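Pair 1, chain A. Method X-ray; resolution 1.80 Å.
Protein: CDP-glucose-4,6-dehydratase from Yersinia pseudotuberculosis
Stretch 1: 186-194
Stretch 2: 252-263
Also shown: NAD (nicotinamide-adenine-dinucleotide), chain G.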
# COMPACT_ATOMS: atom_id res chain seq x y z
N THR A 186 -8.69 9.22 -29.39
CA THR A 186 -9.65 8.47 -28.59
C THR A 186 -9.33 8.53 -27.09
O THR A 186 -8.24 8.17 -26.67
CB THR A 186 -9.69 6.99 -29.02
OG1 THR A 186 -9.93 6.92 -30.44
CG2 THR A 186 -10.81 6.25 -28.29
N ALA A 187 -10.30 9.00 -26.30
CA ALA A 187 -10.15 9.10 -24.85
C ALA A 187 -10.97 7.98 -24.24
O ALA A 187 -12.20 7.99 -24.29
CB ALA A 187 -10.65 10.46 -24.37
N VAL A 188 -10.28 7.00 -23.65
CA VAL A 188 -10.94 5.83 -23.06
C VAL A 188 -10.94 5.80 -21.53
O VAL A 188 -9.90 5.96 -20.89
CB VAL A 188 -10.26 4.54 -23.56
CG1 VAL A 188 -11.02 3.31 -23.06
CG2 VAL A 188 -10.19 4.55 -25.09
N ALA A 189 -12.12 5.57 -20.95
CA ALA A 189 -12.25 5.52 -19.50
C ALA A 189 -13.14 4.37 -19.04
O ALA A 189 -13.89 3.79 -19.82
CB ALA A 189 -12.82 6.84 -18.99
N THR A 190 -13.04 4.04 -17.75
CA THR A 190 -13.89 3.01 -17.18
C THR A 190 -14.67 3.68 -16.05
O THR A 190 -14.19 4.64 -15.44
CB THR A 190 -13.10 1.80 -16.60
OG1 THR A 190 -12.11 2.26 -15.68
CG2 THR A 190 -12.45 1.01 -17.73
N VAL A 191 -15.88 3.21 -15.80
CA VAL A 191 -16.71 3.76 -14.75
C VAL A 191 -17.16 2.63 -13.83
O VAL A 191 -17.59 1.57 -14.28
CB VAL A 191 -17.93 4.54 -15.32
CG1 VAL A 191 -17.44 5.79 -16.03
CG2 VAL A 191 -18.74 3.67 -16.26
N ARG A 192 -17.05 2.88 -12.53
CA ARG A 192 -17.38 1.88 -11.53
C ARG A 192 -18.51 2.35 -10.62
O ARG A 192 -18.40 3.37 -9.95
CB ARG A 192 -16.11 1.60 -10.71
CG ARG A 192 -14.90 1.30 -11.59
CD ARG A 192 -13.57 1.54 -10.89
NE ARG A 192 -12.44 1.36 -11.81
CZ ARG A 192 -11.18 1.65 -11.51
NH1 ARG A 192 -10.86 2.13 -10.32
NH2 ARG A 192 -10.22 1.43 -12.41
N ALA A 193 -19.60 1.58 -10.61
CA ALA A 193 -20.76 1.91 -9.79
C ALA A 193 -21.58 0.66 -9.53
O ALA A 193 -21.49 -0.32 -10.28
CB ALA A 193 -21.61 2.95 -10.52
N GLY A 194 -22.39 0.68 -8.47
CA GLY A 194 -23.20 -0.48 -8.17
C GLY A 194 -24.46 -0.12 -7.40
O GLY A 194 -24.75 1.06 -7.18
N ASP A 252 -12.28 17.62 -23.70
CA ASP A 252 -10.95 17.82 -23.13
C ASP A 252 -9.92 16.76 -23.50
O ASP A 252 -8.75 17.08 -23.66
CB ASP A 252 -11.05 17.95 -21.60
CG ASP A 252 -11.84 19.18 -21.17
OD1 ASP A 252 -11.91 20.14 -21.97
OD2 ASP A 252 -12.38 19.18 -20.05
N GLY A 253 -10.35 15.51 -23.63
CA GLY A 253 -9.43 14.47 -24.03
C GLY A 253 -8.89 13.48 -23.01
O GLY A 253 -9.56 13.12 -22.03
N ALA A 254 -7.67 13.03 -23.27
CA ALA A 254 -6.97 12.04 -22.45
C ALA A 254 -6.85 12.35 -20.97
O ALA A 254 -6.64 11.45 -20.16
CB ALA A 254 -5.59 11.78 -23.04
N GLU A 255 -6.96 13.63 -20.61
CA GLU A 255 -6.87 14.03 -19.22
C GLU A 255 -7.86 13.24 -18.36
O GLU A 255 -7.63 13.02 -17.17
CB GLU A 255 -7.14 15.53 -19.08
CG GLU A 255 -7.40 16.00 -17.66
CD GLU A 255 -7.54 17.51 -17.55
OE1 GLU A 255 -8.23 18.11 -18.41
OE2 GLU A 255 -6.97 18.10 -16.61
N TYR A 256 -8.96 12.82 -18.97
CA TYR A 256 -9.97 12.08 -18.24
C TYR A 256 -10.03 10.59 -18.55
O TYR A 256 -10.92 9.89 -18.08
CB TYR A 256 -11.34 12.71 -18.48
CG TYR A 256 -11.41 14.14 -18.01
CD1 TYR A 256 -11.04 15.19 -18.85
CD2 TYR A 256 -11.80 14.45 -16.71
CE1 TYR A 256 -11.05 16.51 -18.40
CE2 TYR A 256 -11.81 15.76 -16.25
CZ TYR A 256 -11.43 16.79 -17.10
OH TYR A 256 -11.44 18.09 -16.63
N ALA A 257 -9.07 10.11 -19.34
CA ALA A 257 -9.01 8.70 -19.73
C ALA A 257 -8.44 7.82 -18.62
O ALA A 257 -7.31 7.34 -18.70
CB ALA A 257 -8.18 8.55 -21.01
N GLU A 258 -9.24 7.61 -17.57
CA GLU A 258 -8.82 6.79 -16.43
C GLU A 258 -10.06 6.10 -15.86
O GLU A 258 -11.11 6.06 -16.51
CB GLU A 258 -8.21 7.67 -15.33
CG GLU A 258 -7.54 8.93 -15.82
CD GLU A 258 -6.95 9.76 -14.69
OE1 GLU A 258 -7.61 9.89 -13.64
OE2 GLU A 258 -5.82 10.27 -14.87
N GLY A 259 -9.94 5.58 -14.64
CA GLY A 259 -11.06 4.91 -14.00
C GLY A 259 -11.78 5.88 -13.07
O GLY A 259 -11.14 6.72 -12.44
N TRP A 260 -13.10 5.74 -12.96
CA TRP A 260 -13.90 6.64 -12.13
C TRP A 260 -15.00 5.96 -11.31
O TRP A 260 -15.79 5.19 -11.84
CB TRP A 260 -14.57 7.70 -13.00
CG TRP A 260 -13.63 8.51 -13.83
CD1 TRP A 260 -13.05 8.13 -15.01
CD2 TRP A 260 -13.14 9.82 -13.53
NE1 TRP A 260 -12.22 9.13 -15.46
CE2 TRP A 260 -12.26 10.18 -14.58
CE3 TRP A 260 -13.36 10.72 -12.48
CZ2 TRP A 260 -11.59 11.41 -14.60
CZ3 TRP A 260 -12.69 11.95 -12.51
CH2 TRP A 260 -11.82 12.28 -13.56
N ASN A 261 -15.05 6.29 -10.02
CA ASN A 261 -16.06 5.76 -9.10
C ASN A 261 -17.28 6.68 -9.05
O ASN A 261 -17.15 7.90 -9.00
CB ASN A 261 -15.52 5.71 -7.67
CG ASN A 261 -14.52 4.59 -7.43
OD1 ASN A 261 -13.81 4.61 -6.43
ND2 ASN A 261 -14.48 3.62 -8.32
N PHE A 262 -18.47 6.08 -9.02
CA PHE A 262 -19.70 6.85 -8.88
C PHE A 262 -20.57 6.14 -7.86
O PHE A 262 -20.84 4.94 -7.97
CB PHE A 262 -20.45 7.00 -10.21
CG PHE A 262 -19.73 7.86 -11.22
CD1 PHE A 262 -19.00 7.28 -12.25
CD2 PHE A 262 -19.77 9.25 -11.12
CE1 PHE A 262 -18.33 8.07 -13.18
CE2 PHE A 262 -19.09 10.05 -12.05
CZ PHE A 262 -18.37 9.46 -13.08
N GLY A 263 -21.00 6.88 -6.84
CA GLY A 263 -21.83 6.31 -5.81
C GLY A 263 -22.47 7.38 -4.96
O GLY A 263 -22.18 8.56 -5.13
PA NAD G . -29.23 -5.80 -17.43
O1A NAD G . -29.20 -7.28 -17.35
O2A NAD G . -30.56 -5.15 -17.31
O5B NAD G . -28.56 -5.30 -18.80
C5B NAD G . -27.49 -6.07 -19.39
C4B NAD G . -27.38 -5.81 -20.89
O4B NAD G . -26.29 -6.68 -21.28
C3B NAD G . -28.60 -6.29 -21.67
O3B NAD G . -28.98 -5.21 -22.55
C2B NAD G . -28.08 -7.53 -22.37
O2B NAD G . -28.80 -7.84 -23.60
C1B NAD G . -26.62 -7.20 -22.54
N9A NAD G . -25.81 -8.37 -22.80
C8A NAD G . -25.48 -9.37 -21.92
N7A NAD G . -24.72 -10.33 -22.47
C5A NAD G . -24.56 -9.91 -23.78
C6A NAD G . -23.87 -10.49 -24.86
N6A NAD G . -23.19 -11.62 -24.84
N1A NAD G . -23.90 -9.82 -26.06
C2A NAD G . -24.60 -8.64 -26.11
N3A NAD G . -25.27 -8.01 -25.18
C4A NAD G . -25.22 -8.71 -24.01
O3 NAD G . -28.25 -5.24 -16.36
PN NAD G . -27.88 -3.70 -15.95
O1N NAD G . -28.32 -3.58 -14.56
O2N NAD G . -28.60 -2.78 -16.87
O5D NAD G . -26.30 -3.68 -16.04
C5D NAD G . -25.71 -2.79 -16.99
C4D NAD G . -24.20 -2.84 -16.88
O4D NAD G . -23.90 -2.29 -15.55
C3D NAD G . -23.50 -4.20 -16.89
O3D NAD G . -22.18 -4.02 -17.44
C2D NAD G . -23.44 -4.55 -15.41
O2D NAD G . -22.42 -5.53 -15.16
C1D NAD G . -23.12 -3.20 -14.82
N1N NAD G . -23.43 -3.13 -13.40
C2N NAD G . -24.75 -3.00 -12.92
C3N NAD G . -25.03 -2.85 -11.46
C7N NAD G . -26.43 -2.66 -11.04
O7N NAD G . -26.64 -2.51 -9.83
N7N NAD G . -27.46 -2.64 -11.91
C4N NAD G . -23.88 -2.99 -10.48
C5N NAD G . -22.55 -3.15 -11.16
C6N NAD G . -22.36 -3.21 -12.46
O HOH W 1 -21.74 2.72 -6.70

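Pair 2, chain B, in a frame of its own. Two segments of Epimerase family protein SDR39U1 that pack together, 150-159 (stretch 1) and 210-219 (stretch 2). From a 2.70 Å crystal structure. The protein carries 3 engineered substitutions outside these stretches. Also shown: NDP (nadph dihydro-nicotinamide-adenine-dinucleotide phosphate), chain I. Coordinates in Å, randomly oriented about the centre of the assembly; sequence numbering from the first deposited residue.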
# COMPACT_ATOMS: atom_id res chain seq x y z
N THR B 150 11.29 -11.54 16.73
CA THR B 150 10.84 -11.36 15.36
C THR B 150 11.07 -9.93 14.90
O THR B 150 10.57 -8.97 15.47
CB THR B 150 9.36 -11.73 15.19
OG1 THR B 150 9.17 -13.11 15.54
CG2 THR B 150 8.92 -11.52 13.76
N ARG B 151 11.84 -9.82 13.82
CA ARG B 151 12.17 -8.55 13.18
C ARG B 151 10.89 -7.90 12.63
O ARG B 151 10.08 -8.58 12.02
CB ARG B 151 13.17 -8.83 12.08
CG ARG B 151 14.02 -7.65 11.69
CD ARG B 151 15.24 -8.10 10.91
NE ARG B 151 14.92 -9.09 9.88
CZ ARG B 151 14.32 -8.81 8.73
NH1 ARG B 151 13.94 -7.57 8.43
NH2 ARG B 151 14.07 -9.78 7.86
N GLN B 152 10.71 -6.61 12.88
CA GLN B 152 9.46 -5.92 12.53
C GLN B 152 9.69 -4.79 11.55
O GLN B 152 10.58 -3.95 11.74
CB GLN B 152 8.76 -5.37 13.79
CG GLN B 152 8.42 -6.45 14.80
CD GLN B 152 7.52 -6.01 15.91
OE1 GLN B 152 6.37 -5.60 15.72
NE2 GLN B 152 8.03 -6.15 17.11
N VAL B 153 8.87 -4.77 10.50
CA VAL B 153 8.95 -3.72 9.49
C VAL B 153 7.54 -3.22 9.18
O VAL B 153 6.59 -4.00 9.12
CB VAL B 153 9.62 -4.21 8.18
CG1 VAL B 153 9.66 -3.07 7.16
CG2 VAL B 153 11.03 -4.70 8.43
N VAL B 154 7.39 -1.92 9.01
CA VAL B 154 6.14 -1.36 8.53
C VAL B 154 6.48 -0.53 7.31
O VAL B 154 7.29 0.37 7.39
CB VAL B 154 5.45 -0.48 9.59
CG1 VAL B 154 4.30 0.27 8.96
CG2 VAL B 154 4.97 -1.32 10.76
N VAL B 155 5.84 -0.84 6.20
CA VAL B 155 6.00 -0.07 4.97
C VAL B 155 4.78 0.81 4.75
O VAL B 155 3.68 0.31 4.48
CB VAL B 155 6.25 -1.00 3.75
CG1 VAL B 155 6.55 -0.21 2.49
CG2 VAL B 155 7.41 -1.96 4.04
N ARG B 156 4.94 2.11 4.92
CA ARG B 156 3.87 3.06 4.65
C ARG B 156 3.89 3.36 3.16
O ARG B 156 4.80 4.03 2.65
CB ARG B 156 4.07 4.34 5.44
CG ARG B 156 3.82 4.19 6.94
CD ARG B 156 4.42 5.34 7.74
NE ARG B 156 4.23 5.16 9.17
CZ ARG B 156 4.76 5.93 10.11
NH1 ARG B 156 5.53 6.95 9.78
NH2 ARG B 156 4.49 5.69 11.37
N SER B 157 2.87 2.92 2.44
CA SER B 157 2.86 2.99 0.99
C SER B 157 2.15 4.21 0.44
O SER B 157 1.12 4.66 0.98
CB SER B 157 2.19 1.74 0.42
OG SER B 157 2.22 1.74 -1.00
N GLY B 158 2.66 4.73 -0.66
CA GLY B 158 1.93 5.70 -1.48
C GLY B 158 1.01 4.96 -2.43
O GLY B 158 0.73 3.79 -2.23
N VAL B 159 0.51 5.66 -3.44
CA VAL B 159 -0.42 5.10 -4.40
C VAL B 159 0.35 4.12 -5.25
O VAL B 159 1.38 4.47 -5.84
CB VAL B 159 -1.01 6.19 -5.31
CG1 VAL B 159 -2.32 5.69 -5.95
CG2 VAL B 159 -1.25 7.44 -4.47
N HIS B 210 19.01 -6.75 8.29
CA HIS B 210 19.33 -5.45 8.89
C HIS B 210 18.17 -4.47 8.81
O HIS B 210 18.24 -3.37 9.38
CB HIS B 210 20.57 -4.84 8.23
CG HIS B 210 20.41 -4.54 6.76
ND1 HIS B 210 20.84 -5.38 5.78
CD2 HIS B 210 19.85 -3.45 6.10
CE1 HIS B 210 20.56 -4.86 4.58
NE2 HIS B 210 19.95 -3.68 4.77
N VAL B 211 17.11 -4.84 8.11
CA VAL B 211 16.00 -3.93 7.87
C VAL B 211 15.00 -4.03 9.02
O VAL B 211 14.52 -5.11 9.32
CB VAL B 211 15.30 -4.25 6.53
CG1 VAL B 211 14.13 -3.30 6.30
CG2 VAL B 211 16.32 -4.20 5.40
N HIS B 212 14.67 -2.90 9.63
CA HIS B 212 13.70 -2.87 10.72
C HIS B 212 12.98 -1.54 10.73
O HIS B 212 13.48 -0.56 10.20
CB HIS B 212 14.40 -3.09 12.06
CG HIS B 212 15.49 -2.08 12.34
ND1 HIS B 212 16.72 -2.10 11.71
CD2 HIS B 212 15.47 -0.91 13.16
CE1 HIS B 212 17.46 -1.01 12.12
NE2 HIS B 212 16.70 -0.29 13.01
N GLY B 213 11.78 -1.50 11.31
CA GLY B 213 11.08 -0.23 11.52
C GLY B 213 10.31 0.26 10.33
O GLY B 213 9.86 -0.51 9.48
N VAL B 214 10.12 1.57 10.28
CA VAL B 214 9.24 2.19 9.30
C VAL B 214 10.02 2.53 8.04
O VAL B 214 11.10 3.11 8.11
CB VAL B 214 8.62 3.49 9.79
CG1 VAL B 214 7.88 4.14 8.63
CG2 VAL B 214 7.69 3.23 10.96
N LEU B 215 9.45 2.13 6.89
CA LEU B 215 9.98 2.45 5.57
C LEU B 215 8.87 3.09 4.72
O LEU B 215 7.74 2.62 4.71
CB LEU B 215 10.44 1.16 4.87
CG LEU B 215 11.50 0.29 5.54
CD1 LEU B 215 11.69 -0.99 4.75
CD2 LEU B 215 12.79 1.08 5.69
N ASN B 216 9.20 4.16 4.03
CA ASN B 216 8.21 4.83 3.19
C ASN B 216 8.21 4.17 1.84
O ASN B 216 9.23 4.18 1.14
CB ASN B 216 8.49 6.34 3.05
CG ASN B 216 8.06 7.13 4.27
OD1 ASN B 216 7.10 6.76 4.97
ND2 ASN B 216 8.76 8.23 4.54
N GLY B 217 7.09 3.55 1.51
CA GLY B 217 6.94 2.86 0.24
C GLY B 217 6.52 3.79 -0.89
O GLY B 217 5.40 3.71 -1.41
N VAL B 218 7.44 4.70 -1.23
CA VAL B 218 7.23 5.70 -2.28
C VAL B 218 8.46 5.80 -3.15
O VAL B 218 9.58 5.53 -2.68
CB VAL B 218 6.88 7.09 -1.70
CG1 VAL B 218 5.58 6.96 -0.92
CG2 VAL B 218 8.00 7.65 -0.81
N ALA B 219 8.25 6.12 -4.43
CA ALA B 219 9.35 6.36 -5.35
C ALA B 219 9.97 7.66 -4.88
O ALA B 219 9.28 8.51 -4.33
CB ALA B 219 8.88 6.49 -6.78
PA NDP I . -6.70 -5.26 -2.39
O1A NDP I . -8.12 -4.73 -2.09
O2A NDP I . -6.31 -5.68 -3.82
O5B NDP I . -6.35 -6.61 -1.54
C5B NDP I . -6.95 -6.72 -0.26
C4B NDP I . -7.08 -8.19 0.08
O4B NDP I . -7.47 -8.27 1.45
C3B NDP I . -8.14 -8.88 -0.78
O3B NDP I . -7.58 -9.71 -1.83
C2B NDP I . -8.91 -9.74 0.21
O2B NDP I . -8.43 -11.07 0.25
C1B NDP I . -8.59 -9.14 1.55
N9A NDP I . -9.76 -8.37 1.95
C8A NDP I . -10.55 -7.49 1.24
N7A NDP I . -11.60 -7.06 2.07
C5A NDP I . -11.45 -7.67 3.27
C6A NDP I . -12.13 -7.69 4.57
N6A NDP I . -13.21 -6.93 4.81
N1A NDP I . -11.64 -8.48 5.55
C2A NDP I . -10.54 -9.26 5.32
N3A NDP I . -9.84 -9.28 4.16
C4A NDP I . -10.24 -8.52 3.17
O3 NDP I . -5.77 -4.08 -1.80
PN NDP I . -4.26 -3.79 -2.28
O1N NDP I . -3.62 -5.11 -2.69
O2N NDP I . -4.26 -2.68 -3.29
O5D NDP I . -3.57 -3.21 -0.90
C5D NDP I . -3.47 -4.16 0.18
C4D NDP I . -3.27 -3.48 1.52
O4D NDP I . -2.36 -2.42 1.26
C3D NDP I . -4.53 -2.83 2.11
O3D NDP I . -4.57 -3.00 3.56
C2D NDP I . -4.42 -1.36 1.69
O2D NDP I . -4.90 -0.36 2.60
C1D NDP I . -2.92 -1.16 1.65
N1N NDP I . -2.49 -0.07 0.76
C2N NDP I . -2.80 -0.07 -0.54
C3N NDP I . -2.39 0.96 -1.37
C7N NDP I . -2.74 0.90 -2.81
O7N NDP I . -3.10 -0.18 -3.27
N7N NDP I . -2.67 1.99 -3.57
C4N NDP I . -1.54 2.07 -0.85
C5N NDP I . -1.26 1.97 0.58
C6N NDP I . -1.74 0.90 1.31
P2B NDP I . -9.52 -12.32 0.31
O1X NDP I . -10.01 -12.38 1.74
O2X NDP I . -10.65 -12.00 -0.71
O3X NDP I . -8.51 -13.44 -0.07

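The sharpest difference lies beside the matched arginines, where Gly A259 in pair 1 falls on Val B214 in pair 2. In pair 1 the guanidinium of Arg A192 lies with one face over the backbone of Gly A259, with NH2 3.9 Å from Gly A259 CA. An ideal CB on this glycine would sit 2.4 Å from Arg A192 NH2, a clash, and 3.2 Å from Thr A190 OG1. In pair 2 a valine fills the position. Val B214 CG1 lies over one face of the Arg B156 guanidinium and is 3.8 Å from Arg B156 CD. Both arginines share the chi1 to chi3 rotamers m, t, t. The side-chain centres nevertheless differ by 1.8 Å after superposition, while the CA atoms differ by 0.4 Å.

The backbone frame is the same. Each pair is two neighbouring parallel strands, with axes at 22° in pair 1 and 27° in pair 2. Fourteen central residues superpose with an RMSD of 0.7 Å. The matched bridges are Thr A190 with Gly A259 and Val B154 with Val B214, then Val A191 with Trp A260 and Val B155 with Leu B215, then Arg A192 with Asn A261 and Arg B156 with Asn B216. Pair 2 has further bridges at Val B153 with Gly B213 and Ser B157 with Gly B217.

The hydrogen bonds follow this register. In pair 1, Thr A190 N donates to Glu A258 O (3.1 Å) and Arg A192 N to Trp A260 O (2.7 Å). In return, Trp A260 N donates to Thr A190 O and Phe A262 N to Arg A192 O, both at 2.9 Å. The equivalents in pair 2 are Val B154 N to Gly B213 O (2.9 Å), Arg B156 N to Leu B215 O (2.9 Å), Leu B215 N to Val B154 O (2.8 Å) and Gly B217 N to Arg B156 O (2.6 Å).

On the face of Trp A260 and Leu B215, different side chains fill the space. Ala A189 is small, and its CB lies 4.2 Å from Trp A260 CD1, at the edge of the indole. The indole also ties back within its own stretch: Trp A260 NE1 donates to Tyr A256 O (3.0 Å). In pair 2 the larger Val B153 meets the smaller Leu B215, with CG1 3.8 Å from Leu B215 CD1.

Further along, Phe A262 matches Gly B217. Val A191 CG1 touches the ring edge at Phe A262 CE1 (3.8 Å). The matched Val B155 packs on bare backbone, with CG1 3.8 Å from Gly B217 CA. An ideal CB there would clash with Val B155 CG1 at 2.9 Å.

At the other end, Ala A187 CB reaches Gly A253 O at 3.7 Å. The matched Arg B151 instead curls its end inward, and NH1 donates to Val B211 O (2.7 Å).

Both first stretches lead to a dinucleotide: Ala A193 O is 3.1 Å from NAD C5N, and Ser B157 CB is 3.5 Å from NDP C5N.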